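Local coordinates for ribokinase (Giardia lamblia, PDB 6WHJ), which probably catalyses the magnesium-dependent transfer of phosphate from ATP to O-5 of D-ribose, giving D-ribose 5-phosphate, at residues B[194-199]-B[234-239]; B[143-148]-B[171-176]; B[13-18]-B[96-101]. All coordinates share one frame; numbering follows the deposited sequence.

Going from the N terminus, contact 3 comes first. It closes a long loop by pairing 13-18 with 96-101 in the four-stranded sheet beside the main domain. Contact 2 follows, joining 143-148 to 171-176 across helix 149-165. Contact 1 closes last, joining 194-199 to 234-239 across helices 198-205 and 216-228. The three loops lie in series; none nests in or crosses another. Contacts 1 and 2 are neighbours in the large mixed sheet. There Cys195 pairs with the backbone of Phe173, and its O meets Asn174 ND2. Contact 2 reaches contact 3 through Glu146, whose OE1 hydrogen-bonds Ser14 OG. Contacts 1 and 3 do not touch; their centres are about 25 Å apart.

Contact 1: residues B[194-199]-B[234-239]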
# COMPACT_ATOMS: atom_id res chain seq x y z
N PHE B 194 7.75 16.03 26.57
CA PHE B 194 6.91 16.01 25.38
C PHE B 194 7.78 16.33 24.17
O PHE B 194 8.55 17.30 24.19
CB PHE B 194 5.77 17.02 25.54
CG PHE B 194 4.68 16.92 24.51
CD1 PHE B 194 4.03 15.72 24.26
CD2 PHE B 194 4.27 18.05 23.83
CE1 PHE B 194 3.02 15.63 23.33
CE2 PHE B 194 3.25 17.97 22.89
CZ PHE B 194 2.63 16.76 22.64
N CYS B 195 7.67 15.51 23.11
CA CYS B 195 8.58 15.58 21.96
C CYS B 195 7.80 15.72 20.65
O CYS B 195 7.78 14.80 19.83
CB CYS B 195 9.46 14.34 21.89
SG CYS B 195 10.40 14.06 23.38
N PRO B 196 7.18 16.86 20.42
CA PRO B 196 6.52 17.09 19.14
C PRO B 196 7.50 17.64 18.12
O PRO B 196 8.53 18.22 18.45
CB PRO B 196 5.46 18.14 19.50
CG PRO B 196 6.16 18.98 20.50
CD PRO B 196 7.00 18.02 21.32
N ASN B 197 7.15 17.45 16.85
CA ASN B 197 7.83 18.24 15.83
C ASN B 197 7.01 19.52 15.62
O ASN B 197 6.02 19.75 16.31
CB ASN B 197 8.07 17.40 14.57
CG ASN B 197 6.79 17.03 13.84
OD1 ASN B 197 5.71 17.60 14.04
ND2 ASN B 197 6.90 15.99 13.02
N GLU B 198 7.42 20.37 14.68
CA GLU B 198 6.74 21.66 14.54
C GLU B 198 5.26 21.48 14.24
O GLU B 198 4.40 22.06 14.92
CB GLU B 198 7.39 22.51 13.46
CG GLU B 198 7.25 24.00 13.75
CD GLU B 198 7.86 24.88 12.70
OE1 GLU B 198 7.55 26.09 12.70
OE2 GLU B 198 8.62 24.36 11.85
N LEU B 199 4.94 20.67 13.22
CA LEU B 199 3.55 20.50 12.80
C LEU B 199 2.72 19.78 13.86
O LEU B 199 1.56 20.15 14.09
CB LEU B 199 3.51 19.72 11.49
CG LEU B 199 2.12 19.40 10.93
CD1 LEU B 199 1.51 20.60 10.22
CD2 LEU B 199 2.18 18.19 10.00
N LYS B 234 7.58 18.83 32.30
CA LYS B 234 8.77 19.57 32.69
C LYS B 234 9.53 20.15 31.51
O LYS B 234 10.17 21.20 31.66
CB LYS B 234 9.71 18.67 33.50
CG LYS B 234 9.14 18.24 34.84
CD LYS B 234 9.81 16.97 35.34
CE LYS B 234 9.06 16.42 36.55
NZ LYS B 234 7.85 15.66 36.12
N PHE B 235 9.51 19.48 30.36
CA PHE B 235 10.24 19.92 29.19
C PHE B 235 9.45 19.56 27.94
O PHE B 235 8.85 18.49 27.87
CB PHE B 235 11.63 19.28 29.11
CG PHE B 235 12.53 19.66 30.24
CD1 PHE B 235 12.70 18.80 31.31
CD2 PHE B 235 13.20 20.87 30.23
CE1 PHE B 235 13.52 19.15 32.35
CE2 PHE B 235 14.02 21.22 31.27
CZ PHE B 235 14.18 20.36 32.34
N VAL B 236 9.48 20.46 26.97
CA VAL B 236 9.02 20.18 25.61
C VAL B 236 10.26 20.19 24.74
O VAL B 236 10.97 21.20 24.68
CB VAL B 236 7.99 21.21 25.13
CG1 VAL B 236 7.55 20.88 23.71
CG2 VAL B 236 6.80 21.26 26.07
N LEU B 237 10.53 19.07 24.08
CA LEU B 237 11.62 18.97 23.11
C LEU B 237 10.98 19.12 21.74
O LEU B 237 10.39 18.17 21.22
CB LEU B 237 12.34 17.63 23.24
CG LEU B 237 13.76 17.44 22.70
CD1 LEU B 237 14.32 16.10 23.20
CD2 LEU B 237 13.85 17.54 21.19
N PHE B 238 11.13 20.29 21.13
CA PHE B 238 10.64 20.52 19.77
C PHE B 238 11.63 19.93 18.78
O PHE B 238 12.82 20.26 18.83
CB PHE B 238 10.46 22.00 19.48
CG PHE B 238 9.33 22.64 20.22
CD1 PHE B 238 8.05 22.60 19.71
CD2 PHE B 238 9.56 23.33 21.41
CE1 PHE B 238 7.00 23.21 20.39
CE2 PHE B 238 8.52 23.94 22.08
CZ PHE B 238 7.24 23.88 21.58
N THR B 239 11.14 19.05 17.92
CA THR B 239 11.91 18.54 16.80
C THR B 239 11.68 19.42 15.58
O THR B 239 10.54 19.61 15.16
CB THR B 239 11.53 17.09 16.49
OG1 THR B 239 12.17 16.22 17.43
CG2 THR B 239 11.92 16.72 15.07
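Phe194 and Leu237 meet through the backbone. Leu237 N donates to Phe194 O at 2.7 Å, and Phe194 N donates to Phe235 O at 3.0 Å. Phe194 thus grips the residues before and after Val236, as in a parallel ladder. Further on, Thr239 N reaches Pro196 O at 2.8 Å in a nearly straight bond (174°). Weaker CA-H...O contacts fill the gaps, such as Cys195 CA to Leu237 O at 3.2 Å.

Strand 193-194, which ends at Phe194, lies parallel to strand 235-239 in the Rossmann-like sheet, and a beta-alpha-beta crossover links them. Residues 195-197 lead into helix 198-205, with Asn197 as its N-cap. Asn197 CG sits between the backbone N and the carbonyl carbon (chi1 68°), and OD1 accepts from Glu200 N. Asn197 and Thr239 are both predicted to bind ATP.

Apolar packing occurs on both sides of the sheet. Val236 CG1 touches Pro196 CD at 3.8 Å, the two side chains crossing at about a right angle. The same methyl lies over one face of the Phe238 ring, offset toward its rim. Helix 216-228 covers Phe194 and Phe238. Cys195 SG rests against Leu237 CB at 4.1 Å, under helix 272-287. Thr239 CG2 lies 3.9 Å from Asn197 CB.

Charged groups lie at the helix start. Glu198 OE2 forms a salt bridge with Arg243, and OE1 accepts from Cys214 N.

Contact 2: residues B[143-148]-B[171-176]. With EDO (1,2-ethanediol), chain F.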
# COMPACT_ATOMS: atom_id res chain seq x y z
N MET B 143 5.86 6.36 24.70
CA MET B 143 4.65 6.05 23.95
C MET B 143 4.54 7.00 22.76
O MET B 143 5.12 8.09 22.76
CB MET B 143 3.39 6.17 24.81
CG MET B 143 3.37 5.27 26.03
SD MET B 143 1.76 5.23 26.83
CE MET B 143 0.76 4.38 25.60
N GLN B 144 3.77 6.56 21.75
CA GLN B 144 3.49 7.35 20.56
C GLN B 144 1.99 7.42 20.31
O GLN B 144 1.20 7.43 21.26
CB GLN B 144 4.19 6.78 19.33
CG GLN B 144 5.67 6.51 19.51
CD GLN B 144 5.93 5.23 20.25
OE1 GLN B 144 5.15 4.29 20.19
NE2 GLN B 144 7.05 5.18 20.96
N CYS B 145 1.58 7.46 19.05
CA CYS B 145 0.16 7.60 18.70
C CYS B 145 -0.28 6.56 17.67
O CYS B 145 -1.15 6.84 16.85
CB CYS B 145 -0.12 9.00 18.18
SG CYS B 145 0.13 10.32 19.38
N GLU B 146 0.29 5.35 17.72
CA GLU B 146 -0.05 4.31 16.75
C GLU B 146 -0.71 3.09 17.40
O GLU B 146 -0.67 2.00 16.82
CB GLU B 146 1.19 3.90 15.96
CG GLU B 146 1.66 4.94 14.95
CD GLU B 146 2.82 4.45 14.09
OE1 GLU B 146 3.44 3.42 14.45
OE2 GLU B 146 3.12 5.10 13.06
N ILE B 147 -1.28 3.25 18.60
CA ILE B 147 -2.22 2.27 19.14
C ILE B 147 -3.55 2.99 19.33
O ILE B 147 -3.70 4.15 18.93
CB ILE B 147 -1.73 1.61 20.45
CG1 ILE B 147 -1.61 2.64 21.58
CG2 ILE B 147 -0.40 0.88 20.22
CD1 ILE B 147 -1.38 2.02 22.96
N SER B 148 -4.53 2.32 19.93
CA SER B 148 -5.87 2.90 20.00
C SER B 148 -5.94 4.03 21.03
O SER B 148 -5.26 3.98 22.07
CB SER B 148 -6.89 1.83 20.37
OG SER B 148 -7.19 1.87 21.75
N PHE B 171 8.00 9.80 31.96
CA PHE B 171 7.19 9.46 30.79
C PHE B 171 7.59 10.39 29.63
O PHE B 171 7.39 11.61 29.71
CB PHE B 171 5.71 9.59 31.14
CG PHE B 171 4.76 9.29 30.00
CD1 PHE B 171 5.15 8.55 28.90
CD2 PHE B 171 3.44 9.73 30.07
CE1 PHE B 171 4.25 8.27 27.88
CE2 PHE B 171 2.54 9.46 29.06
CZ PHE B 171 2.95 8.73 27.96
N VAL B 172 8.15 9.81 28.58
CA VAL B 172 8.48 10.51 27.34
C VAL B 172 7.40 10.18 26.32
O VAL B 172 7.22 9.01 25.95
CB VAL B 172 9.86 10.11 26.81
CG1 VAL B 172 10.19 10.91 25.52
CG2 VAL B 172 10.93 10.29 27.89
N PHE B 173 6.68 11.21 25.87
CA PHE B 173 5.59 11.07 24.91
C PHE B 173 5.97 11.74 23.59
O PHE B 173 6.17 12.96 23.54
CB PHE B 173 4.29 11.65 25.47
CG PHE B 173 3.11 11.56 24.53
CD1 PHE B 173 2.84 10.39 23.84
CD2 PHE B 173 2.25 12.63 24.39
CE1 PHE B 173 1.74 10.31 22.98
CE2 PHE B 173 1.15 12.55 23.54
CZ PHE B 173 0.90 11.38 22.84
N ASN B 174 6.05 10.94 22.52
CA ASN B 174 6.29 11.44 21.17
C ASN B 174 4.98 11.39 20.39
O ASN B 174 4.58 10.31 19.93
CB ASN B 174 7.36 10.59 20.47
CG ASN B 174 7.49 10.90 19.00
OD1 ASN B 174 7.66 10.00 18.19
ND2 ASN B 174 7.38 12.17 18.65
N PRO B 175 4.28 12.52 20.20
CA PRO B 175 2.90 12.49 19.66
C PRO B 175 2.84 12.26 18.15
O PRO B 175 2.33 13.09 17.40
CB PRO B 175 2.37 13.87 20.06
CG PRO B 175 3.59 14.74 19.93
CD PRO B 175 4.74 13.90 20.43
N ALA B 176 3.32 11.10 17.69
CA ALA B 176 3.45 10.85 16.26
C ALA B 176 2.75 9.57 15.83
O ALA B 176 2.88 8.54 16.50
CB ALA B 176 4.94 10.77 15.88
C1 EDO F . 5.48 4.53 10.89
O1 EDO F . 4.14 5.04 10.79
C2 EDO F . 5.63 3.30 10.01
O2 EDO F . 4.48 2.47 10.18
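Met143 CB meets the edge of the Phe171 ring, and CG lies obliquely, 3.6 Å from Phe171 CE1. CG is anti to the carbonyl carbon (chi1 -59°) and the chain runs straight on through chi2, which brings SD obliquely to 4.8 Å from the ring centroid, a Met-aromatic contact. Helix 149-165 packs on Met143.

The Phe173 ring turns its edge to the facing backbone. Its CG is anti to the backbone N (chi1 179°). This carries CD1 to 3.4 Å from Met143 O and CE1 to 3.4 Å from Gln144 O. Cys145 SG sits obliquely beside the same ring, 3.7 Å from Phe173 CZ. It also lies 3.5 Å from Pro175 CA, at the centre of an inverse gamma turn.

Gln144 bends at chi2, and its NE2 donates to Gln48 OE1. Backbone bonds join Met143 to Val172 and Asn174. Cys145 N donates to Ala176 O at 3.1 Å, from above the carbonyl plane.

Glu146 OE2 lies beside O1 of an ethanediol, at a doubtfully short modelled separation. OE1 accepts from Lys44 N. Glu146, predicted to bind the substrate, is placed by the loop after a parallel strand, consistent with the sugar site of PfkB kinases.

Contact 3: residues B[13-18]-B[96-101]; sequences GSYNRD and APTGNA. With EDO (1,2-ethanediol), chain F.
Gly99 O takes a hydrogen bond from Arg17 N (2.9 Å, 166°), and Asn16 CA adds a weaker CA-H...O contact with it at 3.4 Å. Arg17 O in turn accepts from Ala101 N at 3.1 Å, the donor standing above the carbonyl plane. Together these bonds make a short parallel ladder, with the strand axes 31° apart.

Where the segments diverge, a water takes over. It donates to Tyr15 O at 2.9 Å and accepts from Gly99 N at 2.8 Å. Beside it, the edge of the Tyr15 ring meets a methyl, with CD2 3.6 Å from Thr98 CG2. Tyr15 OH is hydrogen-bonded to His41 ND1, and Thr98 OG1 to Asp71 OD1.

Asn16, Asp18 and Ala101 share one face of the sheet. An ethanediol, probably from the crystallisation liquor, lies there. Its O2 accepts from Asn16 ND2 at 3.2 Å and donates to Asp18 OD1 at 3.1 Å. Asn16, Arg17 and Asp18 are predicted substrate-binding residues, so the diol may mimic sugar hydroxyls.

Arg17 and Asn100 point to the other face. Asn100 CG lies between its backbone N and carbonyl carbon (chi1 61°), and OD1 accepts from Trp21 of the second subunit. Arg17 bends at chi2; NE hydrogen-bonds Ser39 OG and NH1 makes a salt bridge with Glu76 of helix 72-84. This four-stranded sheet corresponds to the ribokinase lid, which also forms the dimer interface in relatives. Strands 16-22 and 99-105 are its central pair, flanked by strands 32-42 and 111-116.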
# COMPACT_ATOMS: atom_id res chain seq x y z
N GLY B 13 4.08 0.59 22.36
CA GLY B 13 3.59 1.12 21.12
C GLY B 13 3.44 0.08 20.02
O GLY B 13 3.34 -1.12 20.28
N SER B 14 3.46 0.56 18.79
CA SER B 14 3.01 -0.23 17.66
C SER B 14 4.15 -0.96 16.96
O SER B 14 5.31 -0.54 16.99
CB SER B 14 2.31 0.67 16.66
OG SER B 14 3.22 1.66 16.22
N TYR B 15 3.79 -2.07 16.31
CA TYR B 15 4.60 -2.66 15.26
C TYR B 15 3.75 -2.70 14.00
O TYR B 15 2.62 -3.21 14.02
CB TYR B 15 5.09 -4.08 15.59
CG TYR B 15 5.72 -4.70 14.36
CD1 TYR B 15 7.01 -4.38 13.99
CD2 TYR B 15 4.99 -5.54 13.51
CE1 TYR B 15 7.59 -4.89 12.85
CE2 TYR B 15 5.56 -6.06 12.36
CZ TYR B 15 6.86 -5.73 12.03
OH TYR B 15 7.47 -6.23 10.89
N ASN B 16 4.29 -2.16 12.91
CA ASN B 16 3.67 -2.24 11.60
C ASN B 16 4.66 -2.85 10.62
O ASN B 16 5.84 -2.49 10.61
CB ASN B 16 3.25 -0.85 11.09
CG ASN B 16 2.23 -0.16 11.98
OD1 ASN B 16 1.24 -0.77 12.39
ND2 ASN B 16 2.46 1.10 12.28
N ARG B 17 4.18 -3.79 9.80
CA ARG B 17 4.95 -4.22 8.64
C ARG B 17 4.75 -3.17 7.55
O ARG B 17 3.63 -2.95 7.09
CB ARG B 17 4.49 -5.61 8.18
CG ARG B 17 5.32 -6.20 7.05
CD ARG B 17 6.77 -6.19 7.43
NE ARG B 17 7.64 -6.84 6.44
CZ ARG B 17 8.26 -8.00 6.61
NH1 ARG B 17 8.12 -8.68 7.74
NH2 ARG B 17 9.03 -8.48 5.64
N ASP B 18 5.84 -2.51 7.17
CA ASP B 18 5.77 -1.44 6.18
C ASP B 18 5.75 -2.04 4.78
O ASP B 18 6.65 -2.80 4.41
CB ASP B 18 6.98 -0.51 6.34
CG ASP B 18 6.84 0.48 7.49
OD1 ASP B 18 5.73 0.64 8.05
OD2 ASP B 18 7.87 1.07 7.87
N ALA B 96 -7.00 -9.61 15.39
CA ALA B 96 -6.64 -8.89 14.19
C ALA B 96 -5.36 -9.47 13.60
O ALA B 96 -4.63 -10.21 14.27
CB ALA B 96 -6.44 -7.40 14.50
N PRO B 97 -5.06 -9.18 12.33
CA PRO B 97 -3.72 -9.45 11.80
C PRO B 97 -2.71 -8.45 12.34
O PRO B 97 -3.06 -7.42 12.92
CB PRO B 97 -3.89 -9.28 10.28
CG PRO B 97 -5.02 -8.32 10.16
CD PRO B 97 -5.96 -8.67 11.28
N THR B 98 -1.43 -8.77 12.16
CA THR B 98 -0.37 -7.82 12.46
C THR B 98 -0.61 -6.51 11.70
O THR B 98 -1.07 -6.52 10.56
CB THR B 98 0.99 -8.41 12.09
OG1 THR B 98 1.26 -9.54 12.93
CG2 THR B 98 2.12 -7.38 12.25
N GLY B 99 -0.36 -5.39 12.37
CA GLY B 99 -0.54 -4.10 11.72
C GLY B 99 0.38 -3.93 10.52
O GLY B 99 1.46 -4.52 10.45
N ASN B 100 -0.07 -3.13 9.56
CA ASN B 100 0.78 -2.79 8.42
C ASN B 100 0.55 -1.34 8.02
O ASN B 100 -0.33 -0.64 8.55
CB ASN B 100 0.58 -3.71 7.20
CG ASN B 100 -0.84 -3.68 6.64
OD1 ASN B 100 -1.51 -2.65 6.62
ND2 ASN B 100 -1.24 -4.80 6.05
N ALA B 101 1.37 -0.89 7.07
CA ALA B 101 1.25 0.42 6.46
C ALA B 101 1.49 0.28 4.96
O ALA B 101 2.46 -0.37 4.54
CB ALA B 101 2.27 1.40 7.06
C1 EDO F . 5.48 4.53 10.89
O1 EDO F . 4.14 5.04 10.79
C2 EDO F . 5.63 3.30 10.01
O2 EDO F . 4.48 2.47 10.18
O HOH W 1 0.82 -5.38 14.86